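Local structure of acireductone dioxygenase (Bacillus anthracis, 4QGL) at residues T15-E18 against K22-K25; L27-V32 against E123-T128; L33-N38 against S72-Y77; I39-P44 against S65-D70; H105-V110 against I163-E168. The protein probably catalyses the reaction of the methionine-salvage acireductone with oxygen, giving a methionine precursor with iron bound or a different set of products with nickel. All blocks are in the same frame, centred on the assembly; numbering follows the deposited sequence.

Contact 1: T15-E18 against K22-K25; sequences TRIE and KVSK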
# COMPACT_ATOMS: atom_id res chain seq x y z
N THR A 15 16.47 12.37 6.04
CA THR A 15 15.54 13.48 6.19
C THR A 15 14.07 13.08 5.97
O THR A 15 13.79 12.12 5.27
CB THR A 15 15.92 14.61 5.21
OG1 THR A 15 16.15 14.07 3.89
CG2 THR A 15 17.18 15.37 5.72
N ARG A 16 13.16 13.84 6.56
CA ARG A 16 11.73 13.55 6.56
C ARG A 16 10.83 14.67 5.92
O ARG A 16 10.95 15.84 6.23
CB ARG A 16 11.26 13.29 8.00
CG ARG A 16 11.62 11.91 8.55
CD ARG A 16 11.04 11.65 9.94
NE ARG A 16 9.65 11.17 9.92
CZ ARG A 16 9.26 9.96 9.51
NH1 ARG A 16 10.13 9.05 9.08
NH2 ARG A 16 7.99 9.64 9.50
N ILE A 17 9.91 14.27 5.04
CA ILE A 17 8.88 15.19 4.56
C ILE A 17 7.54 14.80 5.18
O ILE A 17 7.05 13.70 4.97
CB ILE A 17 8.78 15.17 3.03
CG1 ILE A 17 10.11 15.47 2.39
CG2 ILE A 17 7.77 16.18 2.52
CD1 ILE A 17 10.26 14.74 1.07
N GLU A 18 6.95 15.71 5.94
CA GLU A 18 5.71 15.42 6.66
C GLU A 18 4.52 16.31 6.29
O GLU A 18 3.40 15.95 6.56
CB GLU A 18 5.97 15.54 8.17
CG GLU A 18 6.95 14.54 8.73
CD GLU A 18 7.42 14.91 10.12
OE1 GLU A 18 7.10 14.20 11.09
OE2 GLU A 18 8.11 15.93 10.27
N LYS A 22 3.57 18.93 0.43
CA LYS A 22 4.91 18.61 -0.06
C LYS A 22 5.05 17.14 -0.30
O LYS A 22 5.75 16.72 -1.21
CB LYS A 22 5.98 19.04 0.92
CG LYS A 22 5.73 20.42 1.50
CD LYS A 22 6.93 21.32 1.41
CE LYS A 22 7.08 22.15 2.68
NZ LYS A 22 8.36 22.93 2.70
N VAL A 23 4.38 16.35 0.53
CA VAL A 23 4.41 14.92 0.36
C VAL A 23 3.84 14.54 -0.99
O VAL A 23 4.45 13.83 -1.77
CB VAL A 23 3.62 14.21 1.48
CG1 VAL A 23 3.23 12.78 1.07
CG2 VAL A 23 4.43 14.22 2.76
N SER A 24 2.65 15.05 -1.28
CA SER A 24 1.97 14.68 -2.51
C SER A 24 2.70 15.27 -3.70
O SER A 24 2.85 14.60 -4.70
CB SER A 24 0.47 15.07 -2.47
OG SER A 24 0.26 16.47 -2.32
N LYS A 25 3.19 16.50 -3.58
CA LYS A 25 4.05 17.04 -4.62
C LYS A 25 5.27 16.17 -4.90
O LYS A 25 5.58 15.90 -6.06
CB LYS A 25 4.48 18.46 -4.30
CG LYS A 25 3.40 19.44 -4.74
CD LYS A 25 3.69 20.84 -4.24
CE LYS A 25 2.66 21.82 -4.77
NZ LYS A 25 2.80 23.14 -4.10

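Contact 2: L27-V32 against E123-T128; sequences LQEEGV and EGKDGT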
# COMPACT_ATOMS: atom_id res chain seq x y z
N LEU A 27 5.65 12.84 -4.21
CA LEU A 27 5.21 11.57 -4.80
C LEU A 27 4.82 11.75 -6.26
O LEU A 27 5.05 10.88 -7.09
CB LEU A 27 4.06 10.99 -4.00
CG LEU A 27 4.46 10.55 -2.59
CD1 LEU A 27 3.27 10.22 -1.72
CD2 LEU A 27 5.42 9.37 -2.64
N GLN A 28 4.24 12.90 -6.57
CA GLN A 28 3.87 13.25 -7.93
C GLN A 28 5.08 13.32 -8.84
O GLN A 28 5.08 12.81 -9.96
CB GLN A 28 3.22 14.63 -7.90
CG GLN A 28 2.30 14.97 -9.03
CD GLN A 28 0.98 15.46 -8.49
OE1 GLN A 28 0.85 15.70 -7.27
NE2 GLN A 28 -0.04 15.58 -9.38
N GLU A 29 6.14 13.95 -8.33
CA GLU A 29 7.37 14.01 -9.06
C GLU A 29 8.00 12.62 -9.25
O GLU A 29 8.68 12.41 -10.24
CB GLU A 29 8.34 15.01 -8.43
CG GLU A 29 8.11 16.43 -8.96
CD GLU A 29 8.42 16.58 -10.46
OE1 GLU A 29 7.69 17.30 -11.20
OE2 GLU A 29 9.41 15.95 -10.93
N GLU A 30 7.75 11.66 -8.36
CA GLU A 30 8.32 10.30 -8.55
C GLU A 30 7.44 9.33 -9.31
O GLU A 30 7.80 8.19 -9.49
CB GLU A 30 8.69 9.66 -7.22
CG GLU A 30 9.64 10.47 -6.34
CD GLU A 30 10.98 10.84 -6.99
OE1 GLU A 30 11.34 10.19 -7.98
OE2 GLU A 30 11.65 11.78 -6.50
N GLY A 31 6.27 9.78 -9.76
CA GLY A 31 5.33 8.95 -10.50
C GLY A 31 4.45 8.12 -9.59
O GLY A 31 3.72 7.31 -10.07
N VAL A 32 4.51 8.33 -8.28
CA VAL A 32 3.75 7.51 -7.33
C VAL A 32 2.37 8.16 -7.04
O VAL A 32 2.27 9.22 -6.43
CB VAL A 32 4.55 7.27 -6.01
CG1 VAL A 32 3.87 6.27 -5.08
CG2 VAL A 32 5.92 6.76 -6.34
N GLU A 123 12.81 3.23 -5.19
CA GLU A 123 14.01 3.82 -5.78
C GLU A 123 13.52 5.01 -6.57
O GLU A 123 12.76 4.85 -7.51
CB GLU A 123 14.72 2.83 -6.70
CG GLU A 123 16.01 3.33 -7.33
CD GLU A 123 16.72 2.24 -8.15
OE1 GLU A 123 16.11 1.73 -9.13
OE2 GLU A 123 17.88 1.84 -7.82
N GLY A 124 13.95 6.19 -6.15
CA GLY A 124 13.60 7.42 -6.84
C GLY A 124 14.33 7.57 -8.15
O GLY A 124 15.37 6.96 -8.37
N LYS A 125 13.79 8.43 -8.99
CA LYS A 125 14.34 8.65 -10.31
C LYS A 125 15.75 9.20 -10.33
O LYS A 125 16.42 9.09 -11.34
CB LYS A 125 13.42 9.59 -11.09
CG LYS A 125 13.32 11.00 -10.56
CD LYS A 125 12.46 11.80 -11.51
CE LYS A 125 11.64 12.86 -10.82
NZ LYS A 125 11.43 14.04 -11.73
N ASP A 126 16.17 9.80 -9.22
CA ASP A 126 17.56 10.23 -9.03
C ASP A 126 18.49 9.19 -8.38
O ASP A 126 19.65 9.49 -8.12
CB ASP A 126 17.62 11.58 -8.27
CG ASP A 126 17.20 11.47 -6.80
OD1 ASP A 126 16.31 10.61 -6.48
OD2 ASP A 126 17.74 12.27 -5.96
N GLY A 127 18.00 7.99 -8.12
CA GLY A 127 18.83 6.86 -7.67
C GLY A 127 18.72 6.54 -6.19
O GLY A 127 19.12 5.44 -5.75
N THR A 128 18.14 7.47 -5.43
CA THR A 128 18.01 7.31 -4.00
C THR A 128 16.66 6.74 -3.56
O THR A 128 15.59 7.11 -4.05
CB THR A 128 18.24 8.65 -3.32
OG1 THR A 128 19.41 9.25 -3.87
CG2 THR A 128 18.43 8.48 -1.82

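Contact 3: L33-N38 against S72-Y77; sequences LYEKWN and SARRGY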
# COMPACT_ATOMS: atom_id res chain seq x y z
N LEU A 33 1.30 7.53 -7.51
CA LEU A 33 -0.03 8.04 -7.24
C LEU A 33 -0.34 7.89 -5.78
O LEU A 33 -0.10 6.85 -5.20
CB LEU A 33 -1.10 7.30 -8.03
CG LEU A 33 -2.56 7.82 -7.88
CD1 LEU A 33 -2.67 9.34 -8.12
CD2 LEU A 33 -3.51 7.09 -8.83
N TYR A 34 -0.84 8.94 -5.19
CA TYR A 34 -1.25 8.87 -3.83
C TYR A 34 -2.66 9.45 -3.69
O TYR A 34 -3.00 10.44 -4.33
CB TYR A 34 -0.23 9.56 -2.93
CG TYR A 34 -0.67 9.59 -1.50
CD1 TYR A 34 -1.12 8.44 -0.86
CD2 TYR A 34 -0.64 10.78 -0.77
CE1 TYR A 34 -1.57 8.47 0.45
CE2 TYR A 34 -1.07 10.83 0.56
CZ TYR A 34 -1.54 9.67 1.17
OH TYR A 34 -1.96 9.74 2.48
N GLU A 35 -3.51 8.79 -2.92
CA GLU A 35 -4.86 9.28 -2.69
C GLU A 35 -5.16 9.02 -1.26
O GLU A 35 -4.66 8.05 -0.68
CB GLU A 35 -5.86 8.51 -3.53
CG GLU A 35 -5.69 8.67 -5.03
CD GLU A 35 -6.83 8.00 -5.81
OE1 GLU A 35 -6.77 7.96 -7.07
OE2 GLU A 35 -7.79 7.52 -5.15
N LYS A 36 -5.98 9.89 -0.68
CA LYS A 36 -6.46 9.66 0.66
C LYS A 36 -7.97 9.43 0.58
O LYS A 36 -8.72 10.32 0.14
CB LYS A 36 -6.09 10.83 1.58
CG LYS A 36 -6.35 10.61 3.10
CD LYS A 36 -5.16 9.94 3.83
CE LYS A 36 -5.55 9.24 5.15
NZ LYS A 36 -4.47 8.31 5.63
N TRP A 37 -8.41 8.23 0.95
CA TRP A 37 -9.84 7.90 0.94
C TRP A 37 -10.40 8.06 2.34
O TRP A 37 -9.66 8.00 3.34
CB TRP A 37 -10.07 6.47 0.52
CG TRP A 37 -9.64 6.20 -0.85
CD1 TRP A 37 -9.22 7.10 -1.79
CD2 TRP A 37 -9.62 4.92 -1.47
NE1 TRP A 37 -8.95 6.46 -2.97
CE2 TRP A 37 -9.18 5.12 -2.80
CE3 TRP A 37 -9.94 3.64 -1.05
CZ2 TRP A 37 -9.05 4.08 -3.69
CZ3 TRP A 37 -9.81 2.62 -1.92
CH2 TRP A 37 -9.37 2.83 -3.24
N ASN A 38 -11.72 8.24 2.41
CA ASN A 38 -12.36 8.58 3.66
C ASN A 38 -12.59 7.33 4.51
O ASN A 38 -13.55 6.60 4.37
CB ASN A 38 -13.63 9.34 3.37
CG ASN A 38 -14.33 9.76 4.63
OD1 ASN A 38 -13.79 10.49 5.47
ND2 ASN A 38 -15.51 9.28 4.79
N SER A 72 -9.90 2.43 -10.61
CA SER A 72 -9.80 1.40 -11.60
C SER A 72 -10.05 1.93 -13.01
O SER A 72 -9.45 1.44 -13.93
CB SER A 72 -10.75 0.28 -11.27
OG SER A 72 -10.32 -0.37 -10.10
N ALA A 73 -10.92 2.92 -13.17
CA ALA A 73 -11.22 3.50 -14.50
C ALA A 73 -10.21 4.55 -14.94
O ALA A 73 -9.86 4.60 -16.10
CB ALA A 73 -12.63 4.11 -14.52
N ARG A 74 -9.79 5.40 -14.01
CA ARG A 74 -8.75 6.40 -14.27
C ARG A 74 -7.45 5.73 -14.74
O ARG A 74 -6.87 6.14 -15.73
CB ARG A 74 -8.50 7.24 -12.99
CG ARG A 74 -7.53 8.43 -13.11
CD ARG A 74 -7.50 9.33 -11.86
NE ARG A 74 -8.88 9.65 -11.43
CZ ARG A 74 -9.41 9.38 -10.23
NH1 ARG A 74 -10.69 9.69 -10.00
NH2 ARG A 74 -8.68 8.82 -9.25
N ARG A 75 -7.05 4.67 -14.05
CA ARG A 75 -5.76 4.03 -14.29
C ARG A 75 -5.78 2.68 -15.05
O ARG A 75 -4.71 2.14 -15.34
CB ARG A 75 -5.04 3.85 -12.95
CG ARG A 75 -4.24 5.07 -12.50
CD ARG A 75 -3.00 5.25 -13.37
NE ARG A 75 -2.14 6.33 -12.90
CZ ARG A 75 -1.04 6.17 -12.17
NH1 ARG A 75 -0.62 4.96 -11.80
NH2 ARG A 75 -0.34 7.24 -11.81
N GLY A 76 -6.96 2.13 -15.35
CA GLY A 76 -7.03 0.88 -16.12
C GLY A 76 -6.88 -0.44 -15.37
O GLY A 76 -6.44 -1.41 -15.94
N TYR A 77 -7.28 -0.50 -14.11
CA TYR A 77 -7.22 -1.76 -13.34
C TYR A 77 -8.51 -2.58 -13.50
O TYR A 77 -9.51 -2.05 -13.95
CB TYR A 77 -6.92 -1.48 -11.84
CG TYR A 77 -5.74 -0.56 -11.64
CD1 TYR A 77 -4.60 -0.70 -12.43
CD2 TYR A 77 -5.77 0.45 -10.70
CE1 TYR A 77 -3.50 0.13 -12.27
CE2 TYR A 77 -4.68 1.30 -10.54
CZ TYR A 77 -3.53 1.13 -11.31
OH TYR A 77 -2.42 1.97 -11.16

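Contact 4: I39-P44 against S65-D70; sequences ISKLPP and SKEIAD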
# COMPACT_ATOMS: atom_id res chain seq x y z
N ILE A 39 -11.62 7.11 5.40
CA ILE A 39 -11.53 5.86 6.18
C ILE A 39 -12.56 5.89 7.30
O ILE A 39 -12.97 4.84 7.77
CB ILE A 39 -10.05 5.57 6.63
CG1 ILE A 39 -9.89 4.19 7.26
CG2 ILE A 39 -9.49 6.64 7.55
CD1 ILE A 39 -9.67 3.10 6.23
N SER A 40 -13.02 7.08 7.68
CA SER A 40 -14.13 7.24 8.66
C SER A 40 -15.44 6.57 8.24
O SER A 40 -16.31 6.35 9.05
CB SER A 40 -14.42 8.72 8.95
OG SER A 40 -14.95 9.39 7.82
N LYS A 41 -15.58 6.29 6.95
CA LYS A 41 -16.68 5.45 6.46
C LYS A 41 -16.67 4.02 6.94
O LYS A 41 -17.70 3.39 6.97
CB LYS A 41 -16.63 5.34 4.94
CG LYS A 41 -17.35 6.44 4.21
CD LYS A 41 -16.67 6.64 2.88
CE LYS A 41 -16.69 5.35 2.07
NZ LYS A 41 -16.38 5.65 0.65
N LEU A 42 -15.51 3.47 7.21
CA LEU A 42 -15.41 2.08 7.57
C LEU A 42 -16.15 1.88 8.86
O LEU A 42 -15.95 2.62 9.81
CB LEU A 42 -13.93 1.66 7.72
CG LEU A 42 -13.63 0.16 7.80
CD1 LEU A 42 -13.73 -0.51 6.45
CD2 LEU A 42 -12.25 -0.09 8.40
N PRO A 43 -17.02 0.87 8.90
CA PRO A 43 -17.68 0.46 10.13
C PRO A 43 -16.71 0.00 11.21
O PRO A 43 -15.74 -0.68 10.92
CB PRO A 43 -18.57 -0.71 9.71
CG PRO A 43 -18.64 -0.69 8.24
CD PRO A 43 -17.69 0.34 7.70
N PRO A 44 -16.99 0.36 12.45
CA PRO A 44 -16.04 0.10 13.53
C PRO A 44 -15.70 -1.36 13.79
O PRO A 44 -14.55 -1.65 14.16
CB PRO A 44 -16.71 0.76 14.74
CG PRO A 44 -17.47 1.90 14.14
CD PRO A 44 -18.02 1.33 12.86
N SER A 65 -16.25 0.83 -2.77
CA SER A 65 -16.53 0.50 -4.17
C SER A 65 -16.48 1.69 -5.12
O SER A 65 -16.06 1.53 -6.26
CB SER A 65 -17.86 -0.23 -4.32
OG SER A 65 -18.96 0.61 -3.98
N LYS A 66 -16.93 2.85 -4.68
CA LYS A 66 -16.86 4.05 -5.52
C LYS A 66 -15.41 4.47 -5.74
O LYS A 66 -14.97 4.73 -6.86
CB LYS A 66 -17.66 5.19 -4.87
CG LYS A 66 -17.52 6.54 -5.53
CD LYS A 66 -17.93 6.51 -6.98
CE LYS A 66 -18.07 7.93 -7.50
NZ LYS A 66 -17.96 7.95 -8.98
N GLU A 67 -14.66 4.53 -4.67
CA GLU A 67 -13.27 4.94 -4.77
C GLU A 67 -12.51 3.98 -5.62
O GLU A 67 -11.65 4.38 -6.36
CB GLU A 67 -12.60 5.04 -3.42
CG GLU A 67 -13.07 6.20 -2.58
CD GLU A 67 -14.32 5.88 -1.79
OE1 GLU A 67 -15.14 5.08 -2.22
OE2 GLU A 67 -14.47 6.39 -0.69
N ILE A 68 -12.83 2.71 -5.52
CA ILE A 68 -12.23 1.68 -6.36
C ILE A 68 -12.62 1.82 -7.84
O ILE A 68 -11.77 1.73 -8.71
CB ILE A 68 -12.60 0.27 -5.88
CG1 ILE A 68 -12.23 0.13 -4.41
CG2 ILE A 68 -11.83 -0.78 -6.65
CD1 ILE A 68 -12.40 -1.25 -3.81
N ALA A 69 -13.88 2.06 -8.11
CA ALA A 69 -14.29 2.26 -9.48
C ALA A 69 -13.54 3.41 -10.13
O ALA A 69 -13.15 3.32 -11.28
CB ALA A 69 -15.80 2.52 -9.56
N ASP A 70 -13.36 4.49 -9.39
CA ASP A 70 -12.74 5.71 -9.93
C ASP A 70 -11.28 5.49 -10.27
O ASP A 70 -10.83 5.86 -11.33
CB ASP A 70 -12.89 6.89 -8.96
CG ASP A 70 -14.36 7.38 -8.82
OD1 ASP A 70 -15.26 7.07 -9.66
OD2 ASP A 70 -14.61 8.11 -7.82

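Contact 5: H105-V110 against I163-E168; sequences HTDDEV and IFVTTE. With CD (cadmium ion), chain B.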
# COMPACT_ATOMS: atom_id res chain seq x y z
N HIS A 105 7.84 -4.95 -10.96
CA HIS A 105 6.76 -5.63 -11.70
C HIS A 105 6.52 -4.95 -13.06
O HIS A 105 6.78 -3.76 -13.20
CB HIS A 105 5.44 -5.62 -10.91
CG HIS A 105 5.58 -5.98 -9.46
ND1 HIS A 105 5.74 -7.28 -9.03
CD2 HIS A 105 5.56 -5.21 -8.35
CE1 HIS A 105 5.82 -7.29 -7.71
NE2 HIS A 105 5.75 -6.04 -7.27
N THR A 106 5.97 -5.69 -14.03
CA THR A 106 5.56 -5.13 -15.33
C THR A 106 4.20 -4.43 -15.36
O THR A 106 3.83 -3.85 -16.37
CB THR A 106 5.49 -6.19 -16.42
OG1 THR A 106 4.73 -7.29 -15.93
CG2 THR A 106 6.91 -6.62 -16.80
N ASP A 107 3.44 -4.54 -14.27
CA ASP A 107 2.27 -3.69 -14.03
C ASP A 107 2.46 -2.90 -12.71
O ASP A 107 3.35 -3.20 -11.89
CB ASP A 107 0.96 -4.53 -14.00
CG ASP A 107 0.54 -5.07 -15.40
OD1 ASP A 107 0.90 -4.44 -16.43
OD2 ASP A 107 -0.16 -6.14 -15.45
N ASP A 108 1.63 -1.88 -12.54
CA ASP A 108 1.55 -1.07 -11.32
C ASP A 108 1.18 -1.95 -10.14
O ASP A 108 0.51 -2.95 -10.34
CB ASP A 108 0.43 -0.02 -11.49
CG ASP A 108 0.81 1.12 -12.47
OD1 ASP A 108 1.98 1.20 -12.93
OD2 ASP A 108 -0.09 1.95 -12.75
N GLU A 109 1.62 -1.59 -8.93
CA GLU A 109 1.22 -2.27 -7.68
C GLU A 109 0.47 -1.31 -6.77
O GLU A 109 1.06 -0.39 -6.17
CB GLU A 109 2.43 -2.83 -6.93
CG GLU A 109 2.08 -3.77 -5.77
CD GLU A 109 3.26 -4.02 -4.88
OE1 GLU A 109 4.39 -3.94 -5.41
OE2 GLU A 109 3.11 -4.28 -3.66
N VAL A 110 -0.82 -1.57 -6.61
CA VAL A 110 -1.73 -0.66 -5.96
C VAL A 110 -2.22 -1.28 -4.68
O VAL A 110 -2.60 -2.42 -4.65
CB VAL A 110 -2.91 -0.41 -6.88
CG1 VAL A 110 -3.82 0.68 -6.34
CG2 VAL A 110 -2.40 -0.07 -8.27
N ILE A 163 -5.46 -3.87 -5.71
CA ILE A 163 -6.07 -3.69 -7.00
C ILE A 163 -5.04 -4.07 -8.06
O ILE A 163 -3.92 -3.67 -7.97
CB ILE A 163 -6.58 -2.24 -7.17
CG1 ILE A 163 -7.46 -1.86 -5.97
CG2 ILE A 163 -7.40 -2.08 -8.44
CD1 ILE A 163 -7.94 -0.42 -5.99
N PHE A 164 -5.41 -4.87 -9.02
CA PHE A 164 -4.49 -5.31 -10.03
C PHE A 164 -5.12 -5.29 -11.42
O PHE A 164 -6.34 -5.21 -11.57
CB PHE A 164 -3.99 -6.72 -9.70
CG PHE A 164 -5.00 -7.58 -8.98
CD1 PHE A 164 -5.20 -7.44 -7.62
CD2 PHE A 164 -5.70 -8.58 -9.64
CE1 PHE A 164 -6.11 -8.24 -6.95
CE2 PHE A 164 -6.60 -9.40 -8.97
CZ PHE A 164 -6.81 -9.22 -7.62
N VAL A 165 -4.26 -5.32 -12.43
CA VAL A 165 -4.67 -5.55 -13.83
C VAL A 165 -4.99 -7.02 -14.13
O VAL A 165 -6.05 -7.35 -14.67
CB VAL A 165 -3.56 -5.13 -14.79
CG1 VAL A 165 -3.80 -5.71 -16.17
CG2 VAL A 165 -3.45 -3.61 -14.82
N THR A 166 -4.05 -7.90 -13.83
CA THR A 166 -4.25 -9.33 -13.99
C THR A 166 -3.62 -9.99 -12.79
O THR A 166 -2.77 -9.38 -12.12
CB THR A 166 -3.53 -9.86 -15.24
OG1 THR A 166 -2.19 -9.34 -15.29
CG2 THR A 166 -4.28 -9.42 -16.50
N THR A 167 -4.01 -11.23 -12.51
CA THR A 167 -3.26 -11.94 -11.48
C THR A 167 -1.77 -12.03 -11.93
O THR A 167 -0.88 -11.63 -11.16
CB THR A 167 -3.93 -13.25 -11.04
OG1 THR A 167 -4.56 -13.02 -9.78
CG2 THR A 167 -2.92 -14.40 -10.87
N GLU A 168 -1.53 -12.45 -13.18
CA GLU A 168 -0.15 -12.61 -13.76
C GLU A 168 0.88 -11.43 -13.67
O GLU A 168 2.09 -11.65 -13.80
CB GLU A 168 -0.22 -13.13 -15.21
CG GLU A 168 -1.26 -12.47 -16.12
CD GLU A 168 -1.37 -13.20 -17.44
OE1 GLU A 168 -1.68 -14.41 -17.42
OE2 GLU A 168 -1.14 -12.58 -18.49
CD CD B . 6.03 -5.48 -5.08
O HOH W 1 6.10 -5.31 -2.74

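Contact 1: T15-E18 against K22-K25
K22, whose CB rests on I17, also bonds through its backbone N to OD1 of N19. N19 stands just before helix 20-29, and the amide that it accepts belongs to the first turn. No hydrogen bond joins T15-E18 to K22-K25; what meets across the contact is mostly aliphatic. I17 does nearly all of the work for the strand. With CG1 beside the backbone N (chi1 -56°), its CG2 is thrown toward the helix, where it lies 3.7 Å from CB of K22 and 3.9 Å from CG2 of V23. The V23 methyl also sits against the backbone, 3.5 Å from the carbonyl O of I17, an ordinary van der Waals approach. The I17 and K22 side chains run at about a right angle to one another, and the bent K22 chain then carries its ammonium group away from the strand. Each residue suits its place: isoleucine is at home in an extended strand and offers a branch to the helix, V23 fills a buried spot with a compact methyl pair, and K22 lends aliphatic carbon while its charged end stays at the surface. The contact ties an edge strand of one five-stranded antiparallel sheet to the helix that follows it. I17 is hydrogen-bonded through its backbone to I8 on strand 7-10, and R16 reaches over that strand to Q7 and to E133 on strand 129-134.

Contact 2: L27-V32 against E123-T128
K125, in a type I beta turn running from G124 to G127, meets E29 and E30 at the end of helix 20-29, which closes in a Schellman motif at G31. The charged interaction comes first: K125 NZ forms a salt bridge with E29 OE2 at 2.9 Å, approaching almost in line with the CD-OE2 bond. E29 folds at chi2 (-65°) to bring its carboxylate round to the lysine, whose own chain bends near its end. Two glutamates at the carboxyl end of a helix would be expected to sit awkwardly with the helix dipole, and the lysine probably offsets part of that charge. Van der Waals contact is carried by the lysine's aliphatic part, whose CG lies 3.4 Å from E30 OE1, while the E30 chain also touches F130 on strand 129-134. Backbone bonds shape both partners: V32 N to L27 O at 2.9 Å belongs to the helix end, and G124 N to T128 O at 2.8 Å draws together the connection between strands 116-123 and 129-134. Glycine suits G31 and G127 because both have positive phi, and it suits G124 because the carbonyl O of T128 lies so close by. A hydrogen bond completes the contact: the amide N of K125 gives to E30 OE1 at 3.2 Å, nearly straight at 175°, arriving on the syn side but tilted 32° from the carboxylate plane.

Contact 3: L33-N38 against S72-Y77
L33 lies over one face of the R75 guanidinium group, its CD2 centred 4.2 Å above the plane, while CB of L33 is 3.9 Å from NH2 of R75. The second arginine is met differently: E35 OE1 stands at the edge of the R74 guanidinium, in its plane, and forms a salt bridge with NH2 at 3.0 Å. The carboxylate does not lie flat against R74, for the two planes are turned 50° apart. Its other oxygen is occupied by the indole of W37, whose NE1 donates to E35 OE2 at 2.7 Å with an angle of 169°, close to the ring plane. E35 is extended beyond CG, which carries its carboxylate out to a place where each oxygen has its own partner. The two bonds together should limit rotation of the group, and the nearby arginine would favour its ionised form. Leucine suits the face of a guanidinium, whose N-H bonds all point out in its plane, whereas the long arginines can span from helix to strand. R75 NH1 also makes a long, weak ion pair with D108, predicted to help transmit local conformational changes. W37, stacked with F112, packs on I68 and V71 of helix 65-75. That helix thus borders strand 33-36, an edge strand of the sheet that continues through strands 138-142 and 109-113.

Contact 4: I39-P44 against S65-D70
The 3-10 segment carrying K41 and the helix carrying E67 keep their backbones well apart, the nearest CA atoms being those of K41 and S65 at 11.7 Å. Two long side chains bridge the gap, coming from opposite directions. K41 bends at chi3 (59°) and E67 at chi2 (85°), and the ammonium NZ of K41 meets the carboxylate in a salt bridge through OE2. The modelled separation is too short to be trusted at this resolution; OE1 of E67 lies 3.2 Å from the same NZ. Both segments belong to the helical part of this cupin-family protein that comes between strands 33-36 and 79-85, where helix 54-63 is followed almost at once by helix 65-75. The lysine also has a weak hydrogen bond to the carbonyl O of V63, at the end of the first of these helices, so it reaches both. A flexible, charged side chain suits such a partly exposed crossing. One turn of helix 65-75 is further braced by its own ion pair, K66 NZ to D70 OD1 at 2.9 Å, which uses the syn lone pair of the aspartate. The E67 side chain also rests against W37, in the loop just after strand 33-36.

Contact 5: H105-V110 against I163-E168
V110 and I163 face each other across two strands that run antiparallel, the short stretches 107-110 and 163-166 being 158° apart in direction. Their side chains lie slanted to each other, V110 CG1 coming 4.1 Å from I163 CB, and both reach Y77 on the same side of the sheet. The backbone link here is weak, I163 N to V110 O at 3.4 Å. Beta-branched residues suit this buried strand pairing. Farther along, the D107 and V165 side chains cross at about a right angle, with OD2 of D107 3.6 Å from CB of V165, which sets the acid against an aliphatic surface. E109 points the other way, away from 163-168. With CG anti to the backbone N (chi1 -169°) and an extended chain, it carries OE1 to a cadmium ion at 2.3 Å, where H105 NE2 binds at the same distance and a water at 2.4 Å. H103 and H148 complete this site, and E109 OE2 binds another cadmium ion. The bond from H105 ND1 to the carbonyl O of V171 is consistent with holding the ring with NE2 toward the metal. Three histidines and one glutamate form the metal site of this cupin, and the same residues are predicted to bind iron or nickel. E109 and V110 thus place a metal ligand and a core residue next to each other on one strand.

Beginning at the N terminus, contact 1 closes a short turn from strand 16-17 into helix 20-29. The end of that helix then opens contact 2, a long closure to the turn after strand 116-123, and contacts 3 and 4 both lie inside it. Contact 4 nests within contact 3, because 39-44 and 65-70 both fall between 33-38 and 72-77; W37 packs on E67 where the two meet. Contact 5 crosses contact 2: 105-110 falls inside the latter's span and 163-168 beyond it. It touches contact 3 through R75 and Y77, at and just after the end of helix 65-75, beside the sheet of strands 109-113 and 158-164, while contacts 1 and 2 serve the other sheet.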